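Local coordinates for protein succinate-semialdehyde dehydrogenase (NAD(P)(+)) (Marinobacter aquaeolei, PDB 3RH9) that probably oxidises succinate semialdehyde to succinate with a nicotinamide cofactor, as a member of the aldehyde dehydrogenase family, at residues E109-A113 and F159-A165; G286-C290 and G330-N334; I80-K85 and A113-D118; R73-L77 and L172-C176. All coordinates share one frame; numbering follows the deposited sequence.

Contact 1: residues E109-A113 and F159-A165; sequences EVDYA and FPIGMIA
E109 reaches out of helix 103-123 and places one carboxylate oxygen, OE2, against two consecutive backbone amides, those of I161 and G162. The bond from G162 N to E109 OE2 is 2.7 Å long and uses the anti lone pair, the one directed away from the other oxygen. I161 N arrives 2.9 Å from E109 OE2 in a different direction, from above the carboxylate plane, with a less straight N-H angle of 147°. The stem of the glutamate has CG anti to the backbone N (chi1 179°) and stays extended beyond CG, which gives it the span to cross to the neighbouring helix. Along that stem, E109 CG lies 3.5 Å from I161 CG2. The ring of F159 turns its edge to the acid: its CD2 is 3.4 Å from E109 CD, with ring and carboxylate planes 76° apart. All this happens at the start of helix 162-174, which links the parallel strands 151-154 and 178-181 in a beta-alpha-beta crossover of the Rossmann-type cofactor domain. A negative group beside the first amides of a helix is likely to be favoured by the helix dipole. One turn further on, the methyls A113 CB and A165 CB meet at 3.5 Å, and I161 CG2 packs on A113 CB and more loosely on V110 CG2. In the next shell, K101 forms a salt bridge with E109 OE1, occupying the oxygen that the two amides leave aside. L95 of helix 88-99 covers E109 and P160, while T189 and F193 of helix 188-197 back I161.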
loop_
_atom_site.group_PDB
_atom_site.type_symbol
_atom_site.label_atom_id
_atom_site.label_comp_id
_atom_site.label_asym_id
_atom_site.label_seq_id
_atom_site.Cartn_x
_atom_site.Cartn_y
_atom_site.Cartn_z
ATOM N N GLU A 109 26.409 2.792 -12.085
ATOM C CA GLU A 109 25.038 2.354 -11.826
ATOM C C GLU A 109 25.050 0.921 -11.330
ATOM O O GLU A 109 24.231 0.521 -10.496
ATOM C CB GLU A 109 24.129 2.472 -13.059
ATOM C CG GLU A 109 22.674 1.989 -12.775
ATOM C CD GLU A 109 21.734 2.036 -13.991
ATOM O OE1 GLU A 109 21.997 2.817 -14.930
ATOM O OE2 GLU A 109 20.717 1.297 -14.008
ATOM N N VAL A 110 25.991 0.145 -11.852
ATOM C CA VAL A 110 26.192 -1.218 -11.394
ATOM C C VAL A 110 26.643 -1.193 -9.942
ATOM O O VAL A 110 26.214 -2.020 -9.152
ATOM C CB VAL A 110 27.212 -1.937 -12.259
ATOM C CG1 VAL A 110 27.525 -3.276 -11.666
ATOM C CG2 VAL A 110 26.675 -2.085 -13.663
ATOM N N ASP A 111 27.481 -0.224 -9.586
ATOM C CA ASP A 111 27.937 -0.094 -8.208
ATOM C C ASP A 111 26.752 0.197 -7.310
ATOM O O ASP A 111 26.539 -0.442 -6.271
ATOM C CB ASP A 111 28.942 1.043 -8.076
ATOM C CG ASP A 111 30.305 0.694 -8.648
ATOM O OD1 ASP A 111 30.510 -0.486 -9.023
ATOM O OD2 ASP A 111 31.170 1.600 -8.710
ATOM N N TYR A 112 25.983 1.187 -7.737
ATOM C CA TYR A 112 24.781 1.604 -7.049
ATOM C C TYR A 112 23.802 0.434 -6.814
ATOM O O TYR A 112 23.259 0.272 -5.712
ATOM C CB TYR A 112 24.139 2.687 -7.890
ATOM C CG TYR A 112 22.848 3.210 -7.361
ATOM C CD1 TYR A 112 22.824 4.132 -6.321
ATOM C CD2 TYR A 112 21.650 2.813 -7.920
ATOM C CE1 TYR A 112 21.637 4.637 -5.843
ATOM C CE2 TYR A 112 20.455 3.312 -7.454
ATOM C CZ TYR A 112 20.454 4.221 -6.415
ATOM O OH TYR A 112 19.258 4.703 -5.951
ATOM N N ALA A 113 23.582 -0.368 -7.855
ATOM C CA ALA A 113 22.731 -1.555 -7.776
ATOM C C ALA A 113 23.235 -2.545 -6.732
ATOM O O ALA A 113 22.450 -3.198 -6.037
ATOM C CB ALA A 113 22.646 -2.242 -9.138
ATOM N N PHE A 159 16.782 3.113 -15.627
ATOM C CA PHE A 159 17.885 2.467 -14.920
ATOM C C PHE A 159 17.840 0.975 -15.155
ATOM O O PHE A 159 17.278 0.229 -14.353
ATOM C CB PHE A 159 17.843 2.776 -13.428
ATOM C CG PHE A 159 18.258 4.168 -13.099
ATOM C CD1 PHE A 159 17.313 5.141 -12.837
ATOM C CD2 PHE A 159 19.603 4.512 -13.067
ATOM C CE1 PHE A 159 17.696 6.441 -12.538
ATOM C CE2 PHE A 159 19.996 5.813 -12.769
ATOM C CZ PHE A 159 19.033 6.780 -12.502
ATOM N N PRO A 160 18.426 0.537 -16.273
ATOM C CA PRO A 160 18.346 -0.870 -16.679
ATOM C C PRO A 160 18.886 -1.837 -15.613
ATOM O O PRO A 160 18.436 -2.978 -15.570
ATOM C CB PRO A 160 19.186 -0.912 -17.960
ATOM C CG PRO A 160 19.162 0.507 -18.472
ATOM C CD PRO A 160 19.178 1.355 -17.238
ATOM N N ILE A 161 19.811 -1.397 -14.763
ATOM C CA ILE A 161 20.250 -2.239 -13.652
ATOM C C ILE A 161 19.886 -1.704 -12.265
ATOM O O ILE A 161 19.692 -2.467 -11.347
ATOM C CB ILE A 161 21.757 -2.565 -13.701
ATOM C CG1 ILE A 161 22.015 -3.929 -13.062
ATOM C CG2 ILE A 161 22.569 -1.513 -12.991
ATOM C CD1 ILE A 161 21.348 -5.100 -13.773
ATOM N N GLY A 162 19.796 -0.395 -12.107
ATOM C CA GLY A 162 19.479 0.175 -10.807
ATOM C C GLY A 162 18.075 -0.147 -10.311
ATOM O O GLY A 162 17.896 -0.581 -9.169
HETATM N N MSE A 163 17.079 0.070 -11.168
HETATM C CA MSE A 163 15.699 -0.215 -10.808
HETATM C C MSE A 163 15.546 -1.635 -10.289
HETATM O O MSE A 163 15.187 -1.844 -9.130
HETATM C CB MSE A 163 14.755 -0.004 -11.997
HETATM C CG MSE A 163 14.578 1.442 -12.395
HETATM SE SE MSE A 163 14.429 2.596 -10.818
HETATM C CE MSE A 163 14.141 4.291 -11.779
ATOM N N ILE A 164 15.816 -2.612 -11.148
ATOM C CA ILE A 164 15.599 -3.995 -10.778
ATOM C C ILE A 164 16.290 -4.341 -9.456
ATOM O O ILE A 164 15.785 -5.154 -8.689
ATOM C CB ILE A 164 16.068 -4.947 -11.876
ATOM C CG1 ILE A 164 15.506 -6.349 -11.620
ATOM C CG2 ILE A 164 17.584 -4.958 -11.932
ATOM C CD1 ILE A 164 14.022 -6.371 -11.278
ATOM N N ALA A 165 17.429 -3.707 -9.189
ATOM C CA ALA A 165 18.215 -4.001 -7.991
ATOM C C ALA A 165 17.455 -3.648 -6.719
ATOM O O ALA A 165 17.543 -4.363 -5.719
ATOM C CB ALA A 165 19.544 -3.276 -8.030
#

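Contact 2: residues G286-C290 and G330-N334; sequences GGQTC and GPLIN
P331 is linked to Q288 through a single water, which donates to P331 O at 2.8 Å and accepts from Q288 NE2 at 3.0 Å. The same amide nitrogen also bonds to G285 O in its own loop, an interaction that helps fix which way round the amide is turned. At L332 the meeting becomes direct. The Q288 side chain crosses it at a slant, with OE1 3.3 Å from L332 CA and CD 3.8 Å from L332 CD2. With L332 CG anti to the carbonyl carbon (chi1 -54°) and chi2 near 180°, CD2 comes to the carbonyl end of the Q288 amide, CD and OE1, and approaches G286 O. The L332 backbone also pairs with L368, while F338 and V341 of helix 335-350 touch the side chain. I333 makes the direct hydrogen bond between the segments: its N donates to Q288 OE1 at 2.8 Å, lying in the plane of the side-chain carbonyl and on a lone pair, with a C=O...N angle of 140°. I333 CG2 adds a looser contact, 3.8 Å from the same oxygen. N334 then leaves the interface and serves as N-cap of helix 335-350, its OD1 accepting from G337 N. On the other loop, Q288 is the centre of an inverse gamma turn and extends its chain beyond CG to bring the amide across. This buried glutamine belongs to the Gly-Gln-x-Cys signature of aldehyde dehydrogenases, whose cysteine, here C290, is probably the nucleophile, as in relatives.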
loop_
_atom_site.group_PDB
_atom_site.type_symbol
_atom_site.label_atom_id
_atom_site.label_comp_id
_atom_site.label_asym_id
_atom_site.label_seq_id
_atom_site.Cartn_x
_atom_site.Cartn_y
_atom_site.Cartn_z
ATOM N N GLY A 286 21.305 11.806 -18.571
ATOM C CA GLY A 286 20.957 12.798 -19.568
ATOM C C GLY A 286 19.689 13.528 -19.190
ATOM O O GLY A 286 18.999 14.063 -20.059
ATOM N N GLY A 287 19.391 13.550 -17.890
ATOM C CA GLY A 287 18.196 14.185 -17.365
ATOM C C GLY A 287 16.975 13.300 -17.440
ATOM O O GLY A 287 15.887 13.706 -17.035
ATOM N N GLN A 288 17.162 12.084 -17.946
ATOM C CA GLN A 288 16.065 11.149 -18.168
ATOM C C GLN A 288 15.731 10.334 -16.929
ATOM O O GLN A 288 15.764 9.108 -16.955
ATOM C CB GLN A 288 16.396 10.214 -19.324
ATOM C CG GLN A 288 16.444 10.896 -20.673
ATOM C CD GLN A 288 17.104 10.033 -21.719
ATOM O OE1 GLN A 288 16.523 9.758 -22.767
ATOM N NE2 GLN A 288 18.318 9.576 -21.434
ATOM N N THR A 289 15.369 11.029 -15.859
ATOM C CA THR A 289 15.188 10.420 -14.553
ATOM C C THR A 289 14.089 11.157 -13.791
ATOM O O THR A 289 13.847 12.338 -14.033
ATOM C CB THR A 289 16.503 10.511 -13.758
ATOM O OG1 THR A 289 17.416 9.512 -14.231
ATOM C CG2 THR A 289 16.261 10.322 -12.271
ATOM N N CYS A 290 13.425 10.475 -12.867
ATOM C CA CYS A 290 12.353 11.121 -12.116
ATOM C C CYS A 290 12.897 11.790 -10.878
ATOM O O CYS A 290 12.163 12.428 -10.114
ATOM C CB CYS A 290 11.247 10.143 -11.774
ATOM S SG CYS A 290 10.334 9.670 -13.247
ATOM N N GLY A 330 25.291 11.371 -23.065
ATOM C CA GLY A 330 25.080 10.656 -24.314
ATOM C C GLY A 330 23.732 10.972 -24.934
ATOM O O GLY A 330 23.076 11.908 -24.519
ATOM N N PRO A 331 23.295 10.182 -25.914
ATOM C CA PRO A 331 22.044 10.569 -26.562
ATOM C C PRO A 331 20.873 10.325 -25.622
ATOM O O PRO A 331 21.068 9.725 -24.558
ATOM C CB PRO A 331 21.946 9.610 -27.750
ATOM C CG PRO A 331 23.161 8.718 -27.680
ATOM C CD PRO A 331 23.725 8.835 -26.307
ATOM N N LEU A 332 19.688 10.806 -25.999
ATOM C CA LEU A 332 18.436 10.442 -25.331
ATOM C C LEU A 332 17.982 9.101 -25.891
ATOM O O LEU A 332 18.481 8.667 -26.911
ATOM C CB LEU A 332 17.352 11.488 -25.593
ATOM C CG LEU A 332 17.628 12.948 -25.276
ATOM C CD1 LEU A 332 16.410 13.766 -25.635
ATOM C CD2 LEU A 332 17.963 13.110 -23.809
ATOM N N ILE A 333 17.023 8.457 -25.243
ATOM C CA ILE A 333 16.707 7.064 -25.534
ATOM C C ILE A 333 16.030 6.842 -26.888
ATOM O O ILE A 333 16.259 5.826 -27.541
ATOM C CB ILE A 333 15.821 6.461 -24.414
ATOM C CG1 ILE A 333 15.773 4.935 -24.507
ATOM C CG2 ILE A 333 14.416 7.078 -24.441
ATOM C CD1 ILE A 333 17.025 4.241 -23.975
ATOM N N ASN A 334 15.176 7.776 -27.295
ATOM C CA ASN A 334 14.446 7.645 -28.560
ATOM C C ASN A 334 13.830 8.924 -29.090
ATOM O O ASN A 334 13.857 9.966 -28.438
ATOM C CB ASN A 334 13.409 6.502 -28.539
ATOM C CG ASN A 334 12.294 6.699 -27.509
ATOM O OD1 ASN A 334 11.886 7.813 -27.196
ATOM N ND2 ASN A 334 11.780 5.595 -27.005
HETATM O O HOH W 1 19.392 7.708 -23.565
#

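Contact 3: residues I80-K85 and A113-D118; sequences IRDGLK and AAGFFD
Helices 70-86 and 103-123 form a close antiparallel pair, in which I80, R81 and L84 of one face A114, F117 and D118 of the other. The short axes come within 8.2 Å at an angle of 164°. I80 sets its CG2 methyl over the centre of the F117 ring, 3.5 Å from the centroid and almost on the ring normal, a CH-pi contact. L84 CD1 meets the same ring obliquely at F117 CD1, 3.9 Å away, and also leans on A114. Toward solvent the pairing turns polar. R81, with CG anti to its backbone N (chi1 167°) and the chain bent at chi2 and chi3, grips D118 side-on, both nitrogens on one oxygen: NE is 3.0 Å and NH2 2.9 Å from D118 OD1. NH2 approaches nearly along the C-O direction, while NE comes from above the carboxylate plane. NH1 bridges to D82, and K122 pairs with D118 OD2, so charges alternate through the group. A leucine in place of R81 would probably leave D82 and D118 without their shared cation and take away the ionic tie between the helices. F193 of helix 188-197 touches I80, L84 and F117 from the buried side. The result is an antiparallel helix pair of the aldehyde dehydrogenase fold, apolar on its buried side and held on its more exposed side by the R81-D82-D118 salt-bridge network.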
loop_
_atom_site.group_PDB
_atom_site.type_symbol
_atom_site.label_atom_id
_atom_site.label_comp_id
_atom_site.label_asym_id
_atom_site.label_seq_id
_atom_site.Cartn_x
_atom_site.Cartn_y
_atom_site.Cartn_z
ATOM N N ILE A 80 24.974 -12.186 -5.140
ATOM C CA ILE A 80 24.542 -11.257 -6.178
ATOM C C ILE A 80 25.264 -9.912 -6.065
ATOM O O ILE A 80 25.742 -9.374 -7.056
ATOM C CB ILE A 80 23.025 -11.035 -6.166
ATOM C CG1 ILE A 80 22.296 -12.317 -6.584
ATOM C CG2 ILE A 80 22.651 -9.915 -7.099
ATOM C CD1 ILE A 80 20.813 -12.325 -6.257
ATOM N N ARG A 81 25.362 -9.382 -4.852
ATOM C CA ARG A 81 26.050 -8.113 -4.647
ATOM C C ARG A 81 27.497 -8.179 -5.130
ATOM O O ARG A 81 28.022 -7.206 -5.680
ATOM C CB ARG A 81 25.995 -7.691 -3.180
ATOM C CG ARG A 81 26.932 -6.553 -2.820
ATOM C CD ARG A 81 28.144 -7.071 -2.090
ATOM N NE ARG A 81 27.872 -7.268 -0.669
ATOM C CZ ARG A 81 28.414 -8.231 0.077
ATOM N NH1 ARG A 81 29.252 -9.108 -0.464
ATOM N NH2 ARG A 81 28.108 -8.322 1.368
ATOM N N ASP A 82 28.127 -9.333 -4.922
ATOM C CA ASP A 82 29.493 -9.571 -5.361
ATOM C C ASP A 82 29.547 -9.800 -6.866
ATOM O O ASP A 82 30.454 -9.312 -7.539
ATOM C CB ASP A 82 30.087 -10.785 -4.634
ATOM C CG ASP A 82 30.365 -10.516 -3.159
ATOM O OD1 ASP A 82 30.316 -9.334 -2.753
ATOM O OD2 ASP A 82 30.631 -11.487 -2.407
ATOM N N GLY A 83 28.587 -10.554 -7.393
ATOM C CA GLY A 83 28.487 -10.767 -8.827
ATOM C C GLY A 83 28.379 -9.457 -9.604
ATOM O O GLY A 83 29.072 -9.247 -10.601
ATOM N N LEU A 84 27.510 -8.558 -9.159
ATOM C CA LEU A 84 27.416 -7.277 -9.834
ATOM C C LEU A 84 28.781 -6.594 -9.848
ATOM O O LEU A 84 29.291 -6.239 -10.901
ATOM C CB LEU A 84 26.369 -6.380 -9.182
ATOM C CG LEU A 84 24.931 -6.821 -9.458
ATOM C CD1 LEU A 84 23.980 -6.137 -8.490
ATOM C CD2 LEU A 84 24.535 -6.561 -10.912
ATOM N N LYS A 85 29.384 -6.440 -8.675
ATOM C CA LYS A 85 30.604 -5.656 -8.567
ATOM C C LYS A 85 31.701 -6.204 -9.478
ATOM O O LYS A 85 32.495 -5.439 -10.044
ATOM C CB LYS A 85 31.084 -5.592 -7.116
ATOM C CG LYS A 85 30.306 -4.644 -6.203
ATOM C CD LYS A 85 30.871 -4.707 -4.782
ATOM C CE LYS A 85 29.889 -4.144 -3.747
ATOM N NZ LYS A 85 30.444 -4.172 -2.355
ATOM N N ALA A 113 23.582 -0.368 -7.855
ATOM C CA ALA A 113 22.731 -1.555 -7.776
ATOM C C ALA A 113 23.235 -2.545 -6.732
ATOM O O ALA A 113 22.450 -3.198 -6.037
ATOM C CB ALA A 113 22.646 -2.242 -9.138
ATOM N N ALA A 114 24.556 -2.660 -6.632
ATOM C CA ALA A 114 25.166 -3.637 -5.743
ATOM C C ALA A 114 24.862 -3.327 -4.288
ATOM O O ALA A 114 24.799 -4.228 -3.467
ATOM C CB ALA A 114 26.661 -3.687 -5.974
ATOM N N GLY A 115 24.674 -2.047 -3.981
ATOM C CA GLY A 115 24.531 -1.593 -2.608
ATOM C C GLY A 115 23.158 -1.879 -2.029
ATOM O O GLY A 115 22.947 -1.800 -0.811
ATOM N N PHE A 116 22.213 -2.197 -2.904
ATOM C CA PHE A 116 20.887 -2.575 -2.453
ATOM C C PHE A 116 20.942 -3.988 -1.923
ATOM O O PHE A 116 20.388 -4.314 -0.868
ATOM C CB PHE A 116 19.872 -2.446 -3.589
ATOM C CG PHE A 116 19.444 -1.038 -3.829
ATOM C CD1 PHE A 116 18.540 -0.424 -2.973
ATOM C CD2 PHE A 116 19.976 -0.303 -4.883
ATOM C CE1 PHE A 116 18.152 0.882 -3.171
ATOM C CE2 PHE A 116 19.586 1.017 -5.087
ATOM C CZ PHE A 116 18.675 1.610 -4.222
ATOM N N PHE A 117 21.644 -4.823 -2.664
ATOM C CA PHE A 117 21.845 -6.196 -2.265
ATOM C C PHE A 117 22.673 -6.258 -0.997
ATOM O O PHE A 117 22.403 -7.055 -0.102
ATOM C CB PHE A 117 22.475 -6.972 -3.412
ATOM C CG PHE A 117 21.490 -7.336 -4.473
ATOM C CD1 PHE A 117 21.413 -6.611 -5.634
ATOM C CD2 PHE A 117 20.607 -8.386 -4.285
ATOM C CE1 PHE A 117 20.492 -6.948 -6.606
ATOM C CE2 PHE A 117 19.685 -8.719 -5.241
ATOM C CZ PHE A 117 19.626 -8.009 -6.403
ATOM N N ASP A 118 23.673 -5.397 -0.909
ATOM C CA ASP A 118 24.484 -5.358 0.285
ATOM C C ASP A 118 23.610 -4.957 1.451
ATOM O O ASP A 118 23.661 -5.555 2.518
ATOM C CB ASP A 118 25.647 -4.370 0.145
ATOM C CG ASP A 118 26.627 -4.470 1.306
ATOM O OD1 ASP A 118 27.070 -5.597 1.643
ATOM O OD2 ASP A 118 26.948 -3.426 1.898
#

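Contact 4: residues R73-L77 and L172-C176; sequences RRKWL and LAAGC
R73 sends CG anti to its carbonyl carbon (chi1 -78°) and bends at chi3 (-92°), turns that carry its guanidinium to the carbonyl of A173 at the end of helix 162-174. R73 NH1 donates to A173 O over 2.7 Å; the oxygen lies in the guanidinium plane, whereas the donor is tilted 30° from the plane of the carbonyl. On the way, R73 CD passes 3.3 Å from L172 O, which also accepts the amide of G175 inside its own segment. G175, with positive phi, closes the helix in a Schellman motif, and a cation beside these last carbonyls is likely to be favoured by the helix dipole. NE of the arginine bonds to W68 O, so its head joins two backbone sites. With an alanine here, A173 O and W68 O would probably each lose the arginine N-H that meets it, and the helix end its positive neighbour. Beside the polar link the contact is hydrocarbon. L77 and L172 lie side by side, their chains running opposite ways, with L77 CD2 3.8 Å from L172 CB, and the other branch, L77 CD1, rests 4.1 Å from A173 CB. L172 CD2 comes obliquely to the indole of W76, 4.0 Å from CE3, while one face of that indole is covered by R73 CA of the preceding turn. Helix 103-123 packs against the two leucines, F117 touching both and C120 and A121 reaching L77; the chain beyond G175 continues into strand 178-181, which runs parallel to 151-154.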
loop_
_atom_site.group_PDB
_atom_site.type_symbol
_atom_site.label_atom_id
_atom_site.label_comp_id
_atom_site.label_asym_id
_atom_site.label_seq_id
_atom_site.Cartn_x
_atom_site.Cartn_y
_atom_site.Cartn_z
ATOM N N ARG A 73 19.078 -17.225 2.217
ATOM C CA ARG A 73 18.692 -16.021 1.488
ATOM C C ARG A 73 19.779 -14.956 1.583
ATOM O O ARG A 73 20.084 -14.264 0.615
ATOM C CB ARG A 73 17.389 -15.461 2.041
ATOM C CG ARG A 73 16.138 -16.192 1.600
ATOM C CD ARG A 73 14.917 -15.551 2.240
ATOM N NE ARG A 73 14.626 -16.231 3.494
ATOM C CZ ARG A 73 14.042 -15.685 4.557
ATOM N NH1 ARG A 73 13.664 -14.407 4.558
ATOM N NH2 ARG A 73 13.837 -16.439 5.633
ATOM N N ARG A 74 20.370 -14.836 2.766
ATOM C CA ARG A 74 21.470 -13.904 3.011
ATOM C C ARG A 74 22.650 -14.148 2.065
ATOM O O ARG A 74 23.256 -13.206 1.562
ATOM C CB ARG A 74 21.889 -14.019 4.476
ATOM C CG ARG A 74 23.146 -13.315 4.880
ATOM C CD ARG A 74 23.252 -13.384 6.390
ATOM N NE ARG A 74 22.869 -12.109 6.958
ATOM C CZ ARG A 74 22.169 -11.947 8.072
ATOM N NH1 ARG A 74 21.744 -12.991 8.772
ATOM N NH2 ARG A 74 21.878 -10.717 8.467
ATOM N N LYS A 75 22.950 -15.415 1.813
ATOM C CA LYS A 75 24.041 -15.798 0.926
ATOM C C LYS A 75 23.758 -15.420 -0.534
ATOM O O LYS A 75 24.669 -14.973 -1.246
ATOM C CB LYS A 75 24.331 -17.303 1.055
ATOM C CG LYS A 75 25.602 -17.771 0.361
ATOM C CD LYS A 75 26.803 -16.915 0.793
ATOM C CE LYS A 75 28.139 -17.670 0.700
ATOM N NZ LYS A 75 28.398 -18.211 -0.669
ATOM N N TRP A 76 22.510 -15.602 -0.976
ATOM C CA TRP A 76 22.100 -15.182 -2.324
ATOM C C TRP A 76 22.389 -13.696 -2.555
ATOM O O TRP A 76 23.030 -13.312 -3.530
ATOM C CB TRP A 76 20.601 -15.358 -2.524
ATOM C CG TRP A 76 20.065 -16.713 -2.328
ATOM C CD1 TRP A 76 20.752 -17.872 -2.374
ATOM C CD2 TRP A 76 18.689 -17.063 -2.104
ATOM N NE1 TRP A 76 19.907 -18.929 -2.166
ATOM C CE2 TRP A 76 18.631 -18.461 -2.001
ATOM C CE3 TRP A 76 17.502 -16.324 -1.976
ATOM C CZ2 TRP A 76 17.428 -19.148 -1.770
ATOM C CZ3 TRP A 76 16.307 -17.006 -1.749
ATOM C CH2 TRP A 76 16.280 -18.402 -1.653
ATOM N N LEU A 77 21.856 -12.865 -1.663
ATOM C CA LEU A 77 22.037 -11.425 -1.742
ATOM C C LEU A 77 23.519 -11.116 -1.812
ATOM O O LEU A 77 23.969 -10.369 -2.686
ATOM C CB LEU A 77 21.402 -10.734 -0.528
ATOM C CG LEU A 77 19.898 -10.984 -0.339
ATOM C CD1 LEU A 77 19.384 -10.529 1.009
ATOM C CD2 LEU A 77 19.140 -10.312 -1.458
ATOM N N LEU A 172 14.018 -10.995 -2.604
ATOM C CA LEU A 172 14.766 -12.165 -2.141
ATOM C C LEU A 172 14.829 -12.178 -0.618
ATOM O O LEU A 172 14.545 -13.188 0.009
ATOM C CB LEU A 172 16.180 -12.240 -2.739
ATOM C CG LEU A 172 16.298 -12.437 -4.256
ATOM C CD1 LEU A 172 17.662 -12.030 -4.741
ATOM C CD2 LEU A 172 15.976 -13.849 -4.697
ATOM N N ALA A 173 15.186 -11.057 -0.015
ATOM C CA ALA A 173 15.216 -10.997 1.439
ATOM C C ALA A 173 13.915 -11.538 2.025
ATOM O O ALA A 173 13.911 -12.091 3.128
ATOM C CB ALA A 173 15.481 -9.562 1.928
ATOM N N ALA A 174 12.823 -11.389 1.267
ATOM C CA ALA A 174 11.483 -11.796 1.696
ATOM C C ALA A 174 11.166 -13.273 1.401
ATOM O O ALA A 174 10.222 -13.853 1.957
ATOM C CB ALA A 174 10.444 -10.903 1.047
ATOM N N GLY A 175 11.955 -13.875 0.519
ATOM C CA GLY A 175 11.699 -15.231 0.081
ATOM C C GLY A 175 10.683 -15.272 -1.047
ATOM O O GLY A 175 10.016 -16.281 -1.245
ATOM N N CYS A 176 10.560 -14.169 -1.785
ATOM C CA CYS A 176 9.582 -14.075 -2.872
ATOM C C CYS A 176 10.178 -14.431 -4.211
ATOM O O CYS A 176 11.025 -13.709 -4.709
ATOM C CB CYS A 176 8.987 -12.663 -2.955
ATOM S SG CYS A 176 7.695 -12.392 -1.738
#

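In the fold
Contacts 1, 3 and 4 illustrate how three helices can be joined pairwise: 103-123 with 162-174 in contact 1, 70-86 with 103-123 in contact 3, and 70-86 with 162-174 in contact 4. Contacts 1 and 3 share A113 and have centres about 9 Å apart; contact 4 lies about 12 Å from contact 3, centre to centre, with I80 touching L172. Along the chain, contacts 1 and 3 interleave, and contact 4 spans both. Contact 2 comes later in sequence, its centre about 15 Å from that of contact 1, and touches it where F159 meets T289. F159 lies in the loop before helix 162-174, its side chain about 7 Å from that of E256, the predicted active-site residue.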